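Local coordinates for SnoaL-like domain-containing protein (Burkholderia thailandensis E264, PDB 3H3H) that is of unknown function but has a SnoaL-like domain of the NTF2 clan, whose cone-shaped fold probably encloses a pocket for a small molecule, at residues D19-H24 and L75-I80; R15-A20 and I91-A96; M39-I44 and A116-A121; V86-I91 and L102-F107. All blocks are in the same frame, centred on the assembly; numbering follows the deposited sequence.

Contact 1: D19-H24 and L75-I80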
# COMPACT_ATOMS: atom_id res chain seq x y z
N ASP B 19 -3.91 15.96 -8.58
CA ASP B 19 -4.45 17.14 -9.27
C ASP B 19 -5.73 16.80 -9.99
O ASP B 19 -6.61 17.65 -10.05
CB ASP B 19 -3.44 17.70 -10.25
CG ASP B 19 -2.30 18.45 -9.55
OD1 ASP B 19 -2.34 18.64 -8.32
OD2 ASP B 19 -1.35 18.83 -10.24
N ALA B 20 -5.85 15.59 -10.53
CA ALA B 20 -7.05 15.22 -11.30
C ALA B 20 -8.26 15.13 -10.36
O ALA B 20 -9.36 15.63 -10.66
CB ALA B 20 -6.86 13.91 -12.04
N TRP B 21 -8.07 14.50 -9.21
CA TRP B 21 -9.09 14.46 -8.19
C TRP B 21 -9.48 15.86 -7.73
O TRP B 21 -10.66 16.20 -7.66
CB TRP B 21 -8.63 13.59 -7.01
CG TRP B 21 -8.89 12.13 -7.32
CD1 TRP B 21 -8.00 11.22 -7.78
CD2 TRP B 21 -10.15 11.46 -7.23
NE1 TRP B 21 -8.61 10.02 -7.96
CE2 TRP B 21 -9.93 10.14 -7.62
CE3 TRP B 21 -11.43 11.85 -6.83
CZ2 TRP B 21 -10.94 9.22 -7.69
CZ3 TRP B 21 -12.44 10.90 -6.87
CH2 TRP B 21 -12.17 9.60 -7.28
N ASN B 22 -8.47 16.70 -7.48
CA ASN B 22 -8.72 18.04 -6.96
C ASN B 22 -9.43 18.93 -7.96
O ASN B 22 -10.15 19.89 -7.57
CB ASN B 22 -7.41 18.65 -6.43
CG ASN B 22 -7.00 18.01 -5.12
OD1 ASN B 22 -7.82 17.34 -4.52
ND2 ASN B 22 -5.76 18.21 -4.65
N ALA B 23 -9.20 18.64 -9.24
CA ALA B 23 -9.86 19.31 -10.35
C ALA B 23 -11.24 18.73 -10.59
O ALA B 23 -12.01 19.27 -11.40
CB ALA B 23 -9.03 19.18 -11.58
N HIS B 24 -11.58 17.65 -9.88
CA HIS B 24 -12.88 16.99 -10.05
C HIS B 24 -13.17 16.62 -11.52
O HIS B 24 -14.30 16.84 -12.06
CB HIS B 24 -13.99 17.86 -9.50
CG HIS B 24 -13.75 18.38 -8.13
ND1 HIS B 24 -14.06 19.67 -7.78
CD2 HIS B 24 -13.19 17.81 -7.02
CE1 HIS B 24 -13.72 19.88 -6.52
NE2 HIS B 24 -13.22 18.76 -6.03
N LEU B 75 -14.52 18.31 -2.93
CA LEU B 75 -13.59 17.25 -2.60
C LEU B 75 -12.17 17.72 -2.84
O LEU B 75 -11.86 18.34 -3.85
CB LEU B 75 -13.85 16.01 -3.49
CG LEU B 75 -12.89 14.83 -3.36
CD1 LEU B 75 -13.47 13.42 -3.68
CD2 LEU B 75 -11.64 15.02 -4.28
N HIS B 76 -11.29 17.38 -1.90
CA HIS B 76 -9.90 17.81 -2.01
C HIS B 76 -9.02 16.86 -1.29
O HIS B 76 -9.32 16.56 -0.15
CB HIS B 76 -9.78 19.19 -1.38
CG HIS B 76 -8.40 19.75 -1.48
ND1 HIS B 76 -7.91 20.29 -2.65
CD2 HIS B 76 -7.39 19.80 -0.59
CE1 HIS B 76 -6.65 20.65 -2.47
NE2 HIS B 76 -6.32 20.39 -1.22
N PHE B 77 -7.93 16.43 -1.93
CA PHE B 77 -6.97 15.52 -1.33
C PHE B 77 -5.67 16.27 -1.12
O PHE B 77 -5.28 17.02 -1.99
CB PHE B 77 -6.65 14.40 -2.28
CG PHE B 77 -7.80 13.46 -2.56
CD1 PHE B 77 -8.94 13.42 -1.74
CD2 PHE B 77 -7.70 12.56 -3.56
CE1 PHE B 77 -9.94 12.50 -2.02
CE2 PHE B 77 -8.70 11.65 -3.87
CZ PHE B 77 -9.81 11.60 -3.09
N GLU B 78 -5.03 16.08 0.03
CA GLU B 78 -3.69 16.65 0.25
C GLU B 78 -2.65 15.58 0.13
O GLU B 78 -2.61 14.67 0.96
CB GLU B 78 -3.56 17.36 1.65
CG GLU B 78 -2.15 17.81 1.95
CD GLU B 78 -2.04 18.65 3.19
OE1 GLU B 78 -3.07 18.88 3.86
OE2 GLU B 78 -0.92 19.05 3.48
N TRP B 79 -1.73 15.75 -0.80
CA TRP B 79 -0.64 14.80 -0.99
C TRP B 79 0.42 14.88 0.08
O TRP B 79 1.01 15.95 0.28
CB TRP B 79 -0.03 15.03 -2.34
CG TRP B 79 1.06 14.13 -2.75
CD1 TRP B 79 1.28 12.86 -2.35
CD2 TRP B 79 2.07 14.42 -3.73
NE1 TRP B 79 2.37 12.35 -2.96
CE2 TRP B 79 2.89 13.28 -3.82
CE3 TRP B 79 2.36 15.52 -4.53
CZ2 TRP B 79 3.96 13.20 -4.71
CZ3 TRP B 79 3.47 15.46 -5.41
CH2 TRP B 79 4.26 14.32 -5.47
N ILE B 80 0.62 13.79 0.80
CA ILE B 80 1.64 13.72 1.86
C ILE B 80 2.92 13.06 1.38
O ILE B 80 3.98 13.69 1.43
CB ILE B 80 1.12 13.00 3.11
CG1 ILE B 80 -0.09 13.75 3.68
CG2 ILE B 80 2.24 12.85 4.14
CD1 ILE B 80 -0.86 12.97 4.76
O HOH W 1 -10.06 20.42 -4.74
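A Schellman motif closes the long helix 7-22 of this NTF2-like fold: His24 takes up positive phi and its N bonds back to Trp21 O. This helix end is stitched to the chain that runs into strand 78-84, an outer strand of the sheet within this chain. The tight part is aromatic and buried. Phe77 lays its CE2 corner over one face of the Trp21 indole, 3.5 Å from Trp21 CG, with the two planes 33° apart, so the rings overlap obliquely without a true stack. Leu75 wedges in beside them: its CD1 meets Trp21 CE3 at 4.1 Å, while its CD2 lies over the rim of one Phe77 face. Trp65 packs edge-to-face with Trp21, and an unidentified ligand lies near the indole. The other side is polar and partly open to solvent. There the Asn22 amide grips both backbone groups of Phe77: OD1 accepts from Phe77 N at 2.7 Å on an in-plane lone pair, and ND2 donates to Phe77 O at 3.0 Å, both bonds nearly straight (169°). These two bonds fix the rotation of the amide, beside which the exposed His76 ring lies with its plane 13° away, Asn22 ND2 3.4 Å from His76 CE1. His24, its CG beside the backbone N, swings its ring toward Leu75 and donates from NE2 to a lone pair of Leu75 O at 2.6 Å, which requires a proton on NE2. Leu75 O accepts a second bond from a water, 2.9 Å from it, which also donates to Asn22 O and is bonded to His76 ND1 at 3.0 Å.

Contact 2: R15-A20 and I91-A96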
# COMPACT_ATOMS: atom_id res chain seq x y z
N ARG B 15 1.38 13.45 -8.63
CA ARG B 15 0.98 14.83 -8.85
C ARG B 15 -0.19 14.92 -9.83
O ARG B 15 -1.10 15.72 -9.62
CB ARG B 15 2.17 15.67 -9.33
CG ARG B 15 1.85 17.13 -9.64
CD ARG B 15 2.15 18.13 -8.52
NE ARG B 15 2.12 19.48 -9.06
CZ ARG B 15 3.21 20.15 -9.46
NH1 ARG B 15 3.09 21.36 -9.97
NH2 ARG B 15 4.41 19.60 -9.33
N GLU B 16 -0.21 14.09 -10.87
CA GLU B 16 -1.31 14.13 -11.82
C GLU B 16 -2.55 13.56 -11.17
O GLU B 16 -3.61 14.11 -11.35
CB GLU B 16 -0.99 13.39 -13.12
CG GLU B 16 0.13 14.01 -13.84
CD GLU B 16 0.52 13.26 -15.13
OE1 GLU B 16 0.06 12.14 -15.39
OE2 GLU B 16 1.35 13.78 -15.86
N TRP B 17 -2.42 12.46 -10.42
CA TRP B 17 -3.58 11.80 -9.84
C TRP B 17 -4.22 12.70 -8.79
O TRP B 17 -5.43 12.88 -8.78
CB TRP B 17 -3.16 10.46 -9.17
CG TRP B 17 -4.27 9.65 -8.70
CD1 TRP B 17 -4.97 8.70 -9.40
CD2 TRP B 17 -4.73 9.58 -7.36
NE1 TRP B 17 -5.93 8.14 -8.59
CE2 TRP B 17 -5.74 8.60 -7.31
CE3 TRP B 17 -4.39 10.27 -6.20
CZ2 TRP B 17 -6.45 8.32 -6.14
CZ3 TRP B 17 -5.07 9.94 -5.02
CH2 TRP B 17 -6.09 9.00 -5.01
N ILE B 18 -3.41 13.28 -7.90
CA ILE B 18 -3.93 14.22 -6.90
C ILE B 18 -4.59 15.43 -7.59
O ILE B 18 -5.69 15.83 -7.24
CB ILE B 18 -2.81 14.70 -5.98
CG1 ILE B 18 -2.33 13.57 -5.09
CG2 ILE B 18 -3.25 15.93 -5.12
CD1 ILE B 18 -3.28 13.19 -3.97
N ASP B 19 -3.91 15.96 -8.58
CA ASP B 19 -4.45 17.14 -9.27
C ASP B 19 -5.73 16.80 -9.99
O ASP B 19 -6.61 17.65 -10.05
CB ASP B 19 -3.44 17.70 -10.25
CG ASP B 19 -2.30 18.45 -9.55
OD1 ASP B 19 -2.34 18.64 -8.32
OD2 ASP B 19 -1.35 18.83 -10.24
N ALA B 20 -5.85 15.59 -10.53
CA ALA B 20 -7.05 15.22 -11.30
C ALA B 20 -8.26 15.13 -10.36
O ALA B 20 -9.36 15.63 -10.66
CB ALA B 20 -6.86 13.91 -12.04
N ILE B 91 0.38 6.10 -2.67
CA ILE B 91 0.16 7.51 -2.43
C ILE B 91 -0.48 7.65 -1.06
O ILE B 91 -1.55 7.14 -0.83
CB ILE B 91 -0.74 8.17 -3.48
CG1 ILE B 91 -0.13 7.99 -4.90
CG2 ILE B 91 -0.93 9.72 -3.17
CD1 ILE B 91 -0.98 8.70 -6.03
N HIS B 92 0.17 8.43 -0.20
CA HIS B 92 -0.31 8.70 1.15
C HIS B 92 -0.84 10.11 1.06
O HIS B 92 -0.14 11.03 0.63
CB HIS B 92 0.86 8.52 2.12
CG HIS B 92 0.54 8.80 3.54
ND1 HIS B 92 -0.61 8.35 4.15
CD2 HIS B 92 1.24 9.47 4.48
CE1 HIS B 92 -0.61 8.75 5.41
NE2 HIS B 92 0.52 9.40 5.65
N TYR B 93 -2.08 10.28 1.48
CA TYR B 93 -2.72 11.57 1.36
C TYR B 93 -3.80 11.72 2.38
O TYR B 93 -4.14 10.77 3.09
CB TYR B 93 -3.29 11.72 -0.05
CG TYR B 93 -4.43 10.80 -0.41
CD1 TYR B 93 -4.20 9.54 -0.93
CD2 TYR B 93 -5.77 11.22 -0.35
CE1 TYR B 93 -5.24 8.75 -1.32
CE2 TYR B 93 -6.79 10.42 -0.73
CZ TYR B 93 -6.54 9.19 -1.24
OH TYR B 93 -7.60 8.39 -1.64
N ARG B 94 -4.21 12.96 2.58
CA ARG B 94 -5.32 13.26 3.43
C ARG B 94 -6.56 13.44 2.59
O ARG B 94 -6.57 14.27 1.68
CB ARG B 94 -5.00 14.51 4.24
CG ARG B 94 -6.11 14.89 5.20
CD ARG B 94 -5.56 15.99 6.10
NE ARG B 94 -6.51 16.37 7.14
CZ ARG B 94 -7.43 17.31 7.00
NH1 ARG B 94 -7.55 18.00 5.87
NH2 ARG B 94 -8.23 17.57 8.02
N GLY B 95 -7.57 12.62 2.90
CA GLY B 95 -8.81 12.50 2.13
C GLY B 95 -9.71 13.70 2.22
O GLY B 95 -9.47 14.67 2.96
N ALA B 96 -10.76 13.62 1.40
CA ALA B 96 -11.75 14.69 1.25
C ALA B 96 -12.35 15.13 2.59
O ALA B 96 -12.70 16.31 2.72
CB ALA B 96 -12.83 14.26 0.33
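The indole of Trp17 points the edge of its six-membered ring at one face of Tyr93, an offset edge-to-face pair with ring centroids 5.4 Å apart and planes at 65°. Trp17 CZ3 sits 3.9 Å above the Tyr93 plane toward the rim of the ring, and Trp17 CH2 comes 3.7 Å from Tyr93 OH, which lies near the indole plane. Ile91 CD1 approaches the same indole obliquely, 3.8 Å from Trp17 CE3, and Phe105 meets it edge-to-face. Two different torsions bring the rings together: Trp17 CG is anti to the backbone N, reaching out from the helix, whereas Tyr93 CG takes the crowded position between N and the carbonyl carbon (chi1 66°). Ile18 fills in alongside, its CD1 4.2 Å from Tyr93 CB and 4.3 Å from Ile91 CG2. Apart from the Tyr93 hydroxyl the contact is made by apolar atoms, and the polar ends are satisfied elsewhere: Trp17 NE1 is hydrogen-bonded to Tyr33 OH, and Tyr93 OH to Glu103 OE2. An unidentified bound ligand lies close to the Tyr93 side chain, consistent with this ring lining the pocket. In the NTF2-like fold this is the seat of helix 7-22 on the curved sheet: the axes of 15-20 and 91-94 cross at -30°, 10.7 Å apart at closest, with strand 88-94 between strands 78-84 and 100-107 and Phe13 extending the packing beside Ile91 and Trp17.

Contact 3: M39-I44 and A116-A121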
# COMPACT_ATOMS: atom_id res chain seq x y z
N MSE B 39 -10.60 -2.31 -8.28
CA MSE B 39 -10.62 -1.32 -7.19
C MSE B 39 -11.07 -1.99 -5.91
O MSE B 39 -12.08 -2.72 -5.91
CB MSE B 39 -11.52 -0.11 -7.50
CG MSE B 39 -11.51 1.03 -6.43
SE MSE B 39 -9.76 1.82 -6.35
CE MSE B 39 -9.73 2.31 -4.48
N SER B 40 -10.24 -1.93 -4.87
CA SER B 40 -10.59 -2.39 -3.54
C SER B 40 -10.65 -1.24 -2.59
O SER B 40 -9.73 -0.44 -2.55
CB SER B 40 -9.54 -3.36 -3.08
OG SER B 40 -9.67 -3.62 -1.73
N SER B 41 -11.74 -1.11 -1.85
CA SER B 41 -11.78 -0.06 -0.84
C SER B 41 -12.76 -0.40 0.29
O SER B 41 -13.84 -0.93 0.03
CB SER B 41 -12.28 1.24 -1.44
OG SER B 41 -12.37 2.25 -0.46
N PRO B 42 -12.43 -0.02 1.52
CA PRO B 42 -13.42 -0.14 2.59
C PRO B 42 -14.71 0.62 2.24
O PRO B 42 -15.81 0.25 2.71
CB PRO B 42 -12.72 0.50 3.78
CG PRO B 42 -11.26 0.20 3.46
CD PRO B 42 -11.13 0.43 2.03
N MSE B 43 -14.60 1.66 1.43
CA MSE B 43 -15.79 2.45 1.06
C MSE B 43 -16.72 1.66 0.11
O MSE B 43 -17.94 1.94 0.04
CB MSE B 43 -15.37 3.77 0.41
CG MSE B 43 -14.54 4.68 1.30
SE MSE B 43 -14.30 6.37 0.31
CE MSE B 43 -13.61 7.50 1.66
N ILE B 44 -16.15 0.71 -0.61
CA ILE B 44 -16.96 -0.18 -1.47
C ILE B 44 -17.78 -1.14 -0.64
O ILE B 44 -18.94 -1.41 -0.95
CB ILE B 44 -16.08 -0.90 -2.50
CG1 ILE B 44 -15.60 0.12 -3.52
CG2 ILE B 44 -16.85 -2.01 -3.21
CD1 ILE B 44 -14.47 -0.38 -4.47
N ALA B 116 -5.96 -1.12 -7.80
CA ALA B 116 -5.74 -0.12 -6.75
C ALA B 116 -6.45 -0.57 -5.52
O ALA B 116 -7.50 -1.18 -5.62
CB ALA B 116 -6.18 1.30 -7.17
N LEU B 117 -5.82 -0.31 -4.36
CA LEU B 117 -6.39 -0.72 -3.05
C LEU B 117 -6.27 0.49 -2.13
O LEU B 117 -5.20 1.05 -1.96
CB LEU B 117 -5.57 -1.84 -2.43
CG LEU B 117 -5.33 -3.09 -3.22
CD1 LEU B 117 -4.19 -2.86 -4.25
CD2 LEU B 117 -4.96 -4.19 -2.21
N ALA B 118 -7.40 0.88 -1.53
CA ALA B 118 -7.47 2.00 -0.65
C ALA B 118 -7.35 1.52 0.81
O ALA B 118 -7.84 0.44 1.18
CB ALA B 118 -8.78 2.72 -0.86
N HIS B 119 -6.75 2.37 1.65
CA HIS B 119 -6.58 2.11 3.05
C HIS B 119 -6.82 3.42 3.75
O HIS B 119 -6.42 4.48 3.24
CB HIS B 119 -5.16 1.69 3.40
CG HIS B 119 -4.66 0.50 2.66
ND1 HIS B 119 -4.26 0.56 1.34
CD2 HIS B 119 -4.43 -0.77 3.08
CE1 HIS B 119 -3.93 -0.66 0.95
NE2 HIS B 119 -3.96 -1.48 2.00
N TYR B 120 -7.46 3.37 4.92
CA TYR B 120 -7.73 4.59 5.69
C TYR B 120 -7.51 4.45 7.17
O TYR B 120 -7.50 3.34 7.71
CB TYR B 120 -9.23 4.92 5.50
CG TYR B 120 -9.60 5.24 4.10
CD1 TYR B 120 -9.28 6.49 3.58
CD2 TYR B 120 -10.23 4.33 3.28
CE1 TYR B 120 -9.57 6.80 2.33
CE2 TYR B 120 -10.54 4.67 1.98
CZ TYR B 120 -10.21 5.90 1.54
OH TYR B 120 -10.49 6.24 0.26
N ALA B 121 -7.33 5.61 7.82
CA ALA B 121 -7.37 5.72 9.26
C ALA B 121 -7.94 7.10 9.65
O ALA B 121 -8.03 8.04 8.83
CB ALA B 121 -6.01 5.58 9.80
O HOH W 2 -8.56 -2.02 0.40
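Two backbone hydrogen bonds join the segments as parallel strands: Ser40 N donates to Ala116 O and Ala118 N to Ser40 O, each 2.9 Å long. Weaker CA-H...O contacts run beside them, from Met39 CA to Ala116 O and from Leu117 CA to Ser40 O. A water adds a further link, donating to Ala118 O at 2.7 Å and bonded to Ser40 OG. Apolar contacts come from Met39, a selenomethionine, whose bent chain lies along the neighbouring strand with SE 3.7 Å from Ala116 CB and CE 3.8 Å from Ala118 CB. In the mixed sheet of this NTF2-like domain, strand 37-40 leaves 113-121 at this point and turns into helix 42-48. Ser41 is the N-cap, its OG accepting from Met43 N at 3.0 Å. Pro42, in the first turn, sets CD 3.4 Å from Ala118 O and near the edge of the Tyr120 ring. Selenomethionine Met43 makes a Met-aromatic contact, crossing Tyr120 at about a right angle with SE oblique to the ring and CE 3.6 Å from Tyr120 OH. Polar ends converge here too: Ser41 OG and Tyr120 OH are both hydrogen-bonded to one oxygen of an unidentified ligand, probably from the crystallisation liquor.

Contact 4: V86-I91 and L102-F107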
# COMPACT_ATOMS: atom_id res chain seq x y z
N VAL B 86 7.65 -2.48 -6.42
CA VAL B 86 8.15 -3.16 -7.64
C VAL B 86 7.35 -2.73 -8.84
O VAL B 86 7.86 -2.15 -9.81
CB VAL B 86 8.10 -4.68 -7.42
CG1 VAL B 86 8.43 -5.49 -8.73
CG2 VAL B 86 9.03 -5.04 -6.29
N ASP B 87 6.06 -2.98 -8.77
CA ASP B 87 5.17 -2.61 -9.87
C ASP B 87 4.07 -1.70 -9.34
O ASP B 87 3.07 -1.45 -10.04
CB ASP B 87 4.55 -3.85 -10.50
CG ASP B 87 3.48 -4.53 -9.63
OD1 ASP B 87 3.22 -4.15 -8.46
OD2 ASP B 87 2.86 -5.47 -10.17
N SER B 88 4.30 -1.12 -8.16
CA SER B 88 3.28 -0.31 -7.52
C SER B 88 3.83 1.00 -6.97
O SER B 88 5.07 1.14 -6.73
CB SER B 88 2.59 -1.10 -6.43
OG SER B 88 3.48 -1.61 -5.46
N VAL B 89 2.91 1.94 -6.82
CA VAL B 89 3.16 3.23 -6.19
C VAL B 89 2.16 3.32 -5.06
O VAL B 89 1.00 2.93 -5.21
CB VAL B 89 2.97 4.37 -7.19
CG1 VAL B 89 2.99 5.73 -6.54
CG2 VAL B 89 4.11 4.31 -8.25
N ALA B 90 2.57 3.86 -3.93
CA ALA B 90 1.67 4.09 -2.81
C ALA B 90 1.58 5.56 -2.60
O ALA B 90 2.62 6.21 -2.44
CB ALA B 90 2.21 3.45 -1.52
N ILE B 91 0.38 6.10 -2.67
CA ILE B 91 0.16 7.51 -2.43
C ILE B 91 -0.48 7.65 -1.06
O ILE B 91 -1.55 7.14 -0.83
CB ILE B 91 -0.74 8.17 -3.48
CG1 ILE B 91 -0.13 7.99 -4.90
CG2 ILE B 91 -0.93 9.72 -3.17
CD1 ILE B 91 -0.98 8.70 -6.03
N LEU B 102 -4.09 5.92 2.26
CA LEU B 102 -2.93 5.29 1.66
C LEU B 102 -3.45 4.34 0.59
O LEU B 102 -4.08 3.31 0.84
CB LEU B 102 -2.10 4.54 2.68
CG LEU B 102 -0.80 3.89 2.22
CD1 LEU B 102 -0.88 2.85 1.09
CD2 LEU B 102 0.18 5.02 1.75
N GLU B 103 -3.24 4.75 -0.68
CA GLU B 103 -3.75 4.05 -1.82
C GLU B 103 -2.60 3.46 -2.57
O GLU B 103 -1.66 4.15 -2.93
CB GLU B 103 -4.60 5.03 -2.68
CG GLU B 103 -5.65 4.41 -3.51
CD GLU B 103 -6.91 5.26 -3.57
OE1 GLU B 103 -7.53 5.31 -4.64
OE2 GLU B 103 -7.24 5.98 -2.61
N VAL B 104 -2.70 2.17 -2.86
CA VAL B 104 -1.66 1.45 -3.55
C VAL B 104 -2.15 1.21 -4.98
O VAL B 104 -3.28 0.69 -5.19
CB VAL B 104 -1.39 0.12 -2.89
CG1 VAL B 104 -0.32 -0.61 -3.68
CG2 VAL B 104 -0.90 0.34 -1.41
N PHE B 105 -1.28 1.54 -5.94
CA PHE B 105 -1.60 1.40 -7.34
C PHE B 105 -0.63 0.49 -8.02
O PHE B 105 0.59 0.74 -8.02
CB PHE B 105 -1.51 2.75 -8.02
CG PHE B 105 -2.34 3.84 -7.38
CD1 PHE B 105 -1.84 4.61 -6.32
CD2 PHE B 105 -3.60 4.14 -7.85
CE1 PHE B 105 -2.61 5.59 -5.75
CE2 PHE B 105 -4.38 5.15 -7.27
CZ PHE B 105 -3.90 5.87 -6.23
N HIS B 106 -1.14 -0.58 -8.59
CA HIS B 106 -0.35 -1.50 -9.35
C HIS B 106 -0.49 -1.19 -10.82
O HIS B 106 -1.58 -0.93 -11.31
CB HIS B 106 -0.79 -2.91 -9.14
CG HIS B 106 -0.57 -3.38 -7.76
ND1 HIS B 106 0.57 -4.07 -7.37
CD2 HIS B 106 -1.33 -3.22 -6.64
CE1 HIS B 106 0.48 -4.32 -6.07
NE2 HIS B 106 -0.66 -3.84 -5.61
N PHE B 107 0.65 -1.20 -11.51
CA PHE B 107 0.65 -0.79 -12.92
C PHE B 107 0.85 -1.95 -13.86
O PHE B 107 1.53 -2.91 -13.51
CB PHE B 107 1.74 0.22 -13.20
CG PHE B 107 1.48 1.52 -12.54
CD1 PHE B 107 1.77 1.70 -11.17
CD2 PHE B 107 0.80 2.51 -13.23
CE1 PHE B 107 1.44 2.90 -10.56
CE2 PHE B 107 0.47 3.70 -12.60
CZ PHE B 107 0.78 3.86 -11.29
O HOH W 3 0.96 -4.98 -11.83
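Ile91 and Phe105 form the apolar centre of this antiparallel beta hairpin, strands 88-94 and 100-107: Ile91 CD1 lies obliquely 3.5 Å from Phe105 CE1. On the same face of the sheet, turned toward helix 7-22, Val89 CG2 meets Phe107 CE1 at 3.8 Å. The other face carries the smaller Ala90, whose CB touches Leu102 CD1, and Val104, in a region packed against the second subunit. Between the two faces run paired backbone bonds, Val89 with Phe105 and Ile91 with Glu103, each pair bonded in both directions; the straightest is Glu103 N to Ile91 O, 2.9 Å at 171°. The Glu103 side chain leads away from 86-91, its OE2 hydrogen-bonded to Tyr93 OH farther along strand 88-94. Farther out, Ser88 CB sits over one face of the His106 imidazole, 4.0 Å from its centroid, in a CH-pi contact, while Ser88 OG bonds to His119 of the second subunit. The polar edge is Asp87. Phe107 N donates to its backbone O nearly along the C=O axis, and a water joins Asp87 OD2 to Phe107 O. With its carboxylate turned 80° from the His106 ring, Asp87 OD1 accepts a hydrogen bond from His106 ND1 (2.9 Å) from above the carboxylate plane.

How the contacts relate
All four contacts build on one mixed sheet. Contacts 1 and 2 lie with centres about 5 Å apart, because both start from helix 7-22 and reach the adjacent strands 78-84 and 88-94. Contact 4 continues across the sheet to strand 100-107, about 13 Å from contact 2 between centres, sharing Ile91 with it; contact 3 adds strands 113-121 and 37-40, its centre about 12 Å from that of contact 4. Along the chain, contact 1 precedes contact 4, which is nested within contact 3; contacts 1 and 2 cross contact 3, and contact 2 also crosses contact 4. Tyr93, Glu103 and Tyr120 lie near an unidentified ligand, consistent with a pocket; contacts 3 and 4 meet the second subunit.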